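Local structure of response regulator (Helicobacter pylori, 2PLN) at residues A[36-41]-A[125-130]. The protein is an orphan response regulator that probably binds promoter DNA to control transcription, its N-terminal receiver domain being the part described here. Sequence-based numbering, arbitrary orientation.
Sequences KGLNVK and ARIEAR
Lys41 meets Glu128 through its aliphatic chain rather than its ammonium group, and every methylene along the way faces the same carboxylate oxygen. Its CB points at helix 120-130 and lies 3.9 Å from Glu128 OE1. CG comes closer, and CD closest of all, 3.3 Å from Glu128 OE1. At CE the chain is already receding, 4.1 Å from Glu128 OE1, and NZ ends 4.6 Å from that oxygen, beyond salt-bridge distance. The bend at chi2 (-62°) accounts for this course: it turns the chain across the extended Glu128 side chain at about a right angle, carrying the ammonium past the carboxylate. The opposite charges should still attract one another through the intervening space, probably weakly, since Lys41 is exposed and Glu128 partly so.

On the buried side of the Lys41-Glu128 pair, Leu38 and Ile127 close the interface with methyl groups, their side chains crossing at about a right angle. Leu38 CD2 touches Ile127 CD1 at 3.9 Å and reaches Ile127 CG2 at nearly the same distance, touching the methyl of each branch. Chi1 (-66°) sets CG2 of Ile127 anti to the backbone N, and with chi2 extended (170°) CD1 and CG2 both come against the leucine methyl. Val124 and Phe43 also pack on Leu38, while Ile127 continues inward onto Leu65 and Leu90 of the central strands. From the same helix, Arg126 and Arg130 form salt bridges with Asp111 of the same chain, and Arg126 also bridges to Glu101 of the second subunit.

The contact thus joins the C-terminal end of helix 28-40 and the residue after it to helix 120-130 on one face of the parallel five-stranded sheet, the neighbouring first and fifth helices of the CheY-like receiver fold.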
loop_
_atom_site.group_PDB
_atom_site.type_symbol
_atom_site.label_atom_id
_atom_site.label_comp_id
_atom_site.label_asym_id
_atom_site.label_seq_id
_atom_site.Cartn_x
_atom_site.Cartn_y
_atom_site.Cartn_z
ATOM N N LYS A 36 1.324 20.364 4.468
ATOM C CA LYS A 36 2.266 21.125 3.620
ATOM C C LYS A 36 2.847 20.253 2.494
ATOM O O LYS A 36 2.947 20.692 1.347
ATOM C CB LYS A 36 3.391 21.737 4.486
ATOM C CG LYS A 36 4.403 22.632 3.752
ATOM C CD LYS A 36 5.329 23.379 4.764
ATOM C CE LYS A 36 6.800 23.397 4.336
ATOM N NZ LYS A 36 7.707 24.012 5.383
ATOM N N GLY A 37 3.233 19.016 2.825
ATOM C CA GLY A 37 3.735 18.067 1.824
ATOM C C GLY A 37 2.698 17.780 0.764
ATOM O O GLY A 37 2.994 17.727 -0.444
ATOM N N LEU A 38 1.454 17.602 1.195
ATOM C CA LEU A 38 0.390 17.327 0.224
ATOM C C LEU A 38 0.141 18.530 -0.660
ATOM O O LEU A 38 -0.103 18.384 -1.855
ATOM C CB LEU A 38 -0.898 16.903 0.926
ATOM C CG LEU A 38 -0.816 15.552 1.621
ATOM C CD1 LEU A 38 -2.012 15.471 2.605
ATOM C CD2 LEU A 38 -0.756 14.413 0.582
ATOM N N ASN A 39 0.163 19.720 -0.058
ATOM C CA ASN A 39 0.013 20.958 -0.830
ATOM C C ASN A 39 1.021 21.038 -1.966
ATOM O O ASN A 39 0.703 21.546 -3.028
ATOM C CB ASN A 39 0.201 22.190 0.058
ATOM C CG ASN A 39 -0.961 22.447 0.949
ATOM O OD1 ASN A 39 -2.063 21.859 0.799
ATOM N ND2 ASN A 39 -0.746 23.332 1.903
ATOM N N VAL A 40 2.241 20.550 -1.732
ATOM C CA VAL A 40 3.272 20.531 -2.786
ATOM C C VAL A 40 2.787 19.912 -4.096
ATOM O O VAL A 40 3.125 20.401 -5.168
ATOM C CB VAL A 40 4.559 19.825 -2.300
ATOM C CG1 VAL A 40 5.531 19.569 -3.448
ATOM C CG2 VAL A 40 5.206 20.647 -1.237
ATOM N N LYS A 41 1.986 18.855 -4.000
ATOM C CA LYS A 41 1.458 18.131 -5.166
ATOM C C LYS A 41 0.085 18.592 -5.628
ATOM O O LYS A 41 -0.550 17.943 -6.465
ATOM C CB LYS A 41 1.417 16.631 -4.868
ATOM C CG LYS A 41 2.805 16.023 -4.799
ATOM C CD LYS A 41 3.597 16.134 -6.119
ATOM C CE LYS A 41 5.054 15.786 -5.845
ATOM N NZ LYS A 41 5.928 15.561 -7.034
ATOM N N ALA A 125 4.091 10.473 -1.810
ATOM C CA ALA A 125 4.147 9.628 -2.990
ATOM C C ALA A 125 3.172 8.425 -2.855
ATOM O O ALA A 125 2.501 8.031 -3.816
ATOM C CB ALA A 125 5.582 9.140 -3.211
ATOM N N ARG A 126 3.104 7.855 -1.662
ATOM C CA ARG A 126 2.190 6.722 -1.396
ATOM C C ARG A 126 0.729 7.198 -1.518
ATOM O O ARG A 126 -0.083 6.526 -2.129
ATOM C CB ARG A 126 2.427 6.167 0.005
ATOM C CG ARG A 126 1.464 5.015 0.477
ATOM C CD ARG A 126 1.878 4.419 1.805
ATOM N NE ARG A 126 3.213 3.824 1.704
ATOM C CZ ARG A 126 3.457 2.553 1.351
ATOM N NH1 ARG A 126 2.435 1.718 1.129
ATOM N NH2 ARG A 126 4.732 2.120 1.229
ATOM N N ILE A 127 0.420 8.346 -0.905
ATOM C CA ILE A 127 -0.942 8.904 -0.973
ATOM C C ILE A 127 -1.313 9.189 -2.412
ATOM O O ILE A 127 -2.408 8.832 -2.846
ATOM C CB ILE A 127 -1.074 10.150 -0.078
ATOM C CG1 ILE A 127 -0.927 9.725 1.378
ATOM C CG2 ILE A 127 -2.431 10.856 -0.286
ATOM C CD1 ILE A 127 -0.798 10.896 2.368
ATOM N N GLU A 128 -0.387 9.808 -3.148
ATOM C CA GLU A 128 -0.551 10.002 -4.585
ATOM C C GLU A 128 -0.923 8.721 -5.318
ATOM O O GLU A 128 -1.871 8.709 -6.105
ATOM C CB GLU A 128 0.744 10.501 -5.205
ATOM C CG GLU A 128 0.856 11.984 -5.287
ATOM C CD GLU A 128 2.063 12.363 -6.116
ATOM O OE1 GLU A 128 1.952 13.330 -6.847
ATOM O OE2 GLU A 128 3.101 11.662 -6.066
ATOM N N ALA A 129 -0.158 7.654 -5.058
ATOM C CA ALA A 129 -0.394 6.349 -5.682
ATOM C C ALA A 129 -1.760 5.775 -5.297
ATOM O O ALA A 129 -2.436 5.167 -6.114
ATOM C CB ALA A 129 0.716 5.346 -5.309
ATOM N N ARG A 130 -2.159 5.970 -4.043
ATOM C CA ARG A 130 -3.430 5.439 -3.594
ATOM C C ARG A 130 -4.619 6.155 -4.213
ATOM O O ARG A 130 -5.747 5.652 -4.164
ATOM C CB ARG A 130 -3.503 5.515 -2.091
ATOM C CG ARG A 130 -2.561 4.544 -1.428
ATOM C CD ARG A 130 -3.021 3.059 -1.426
ATOM N NE ARG A 130 -1.812 2.309 -1.124
ATOM C CZ ARG A 130 -1.037 1.722 -2.027
ATOM N NH1 ARG A 130 -1.421 1.670 -3.301
ATOM N NH2 ARG A 130 0.094 1.127 -1.634
#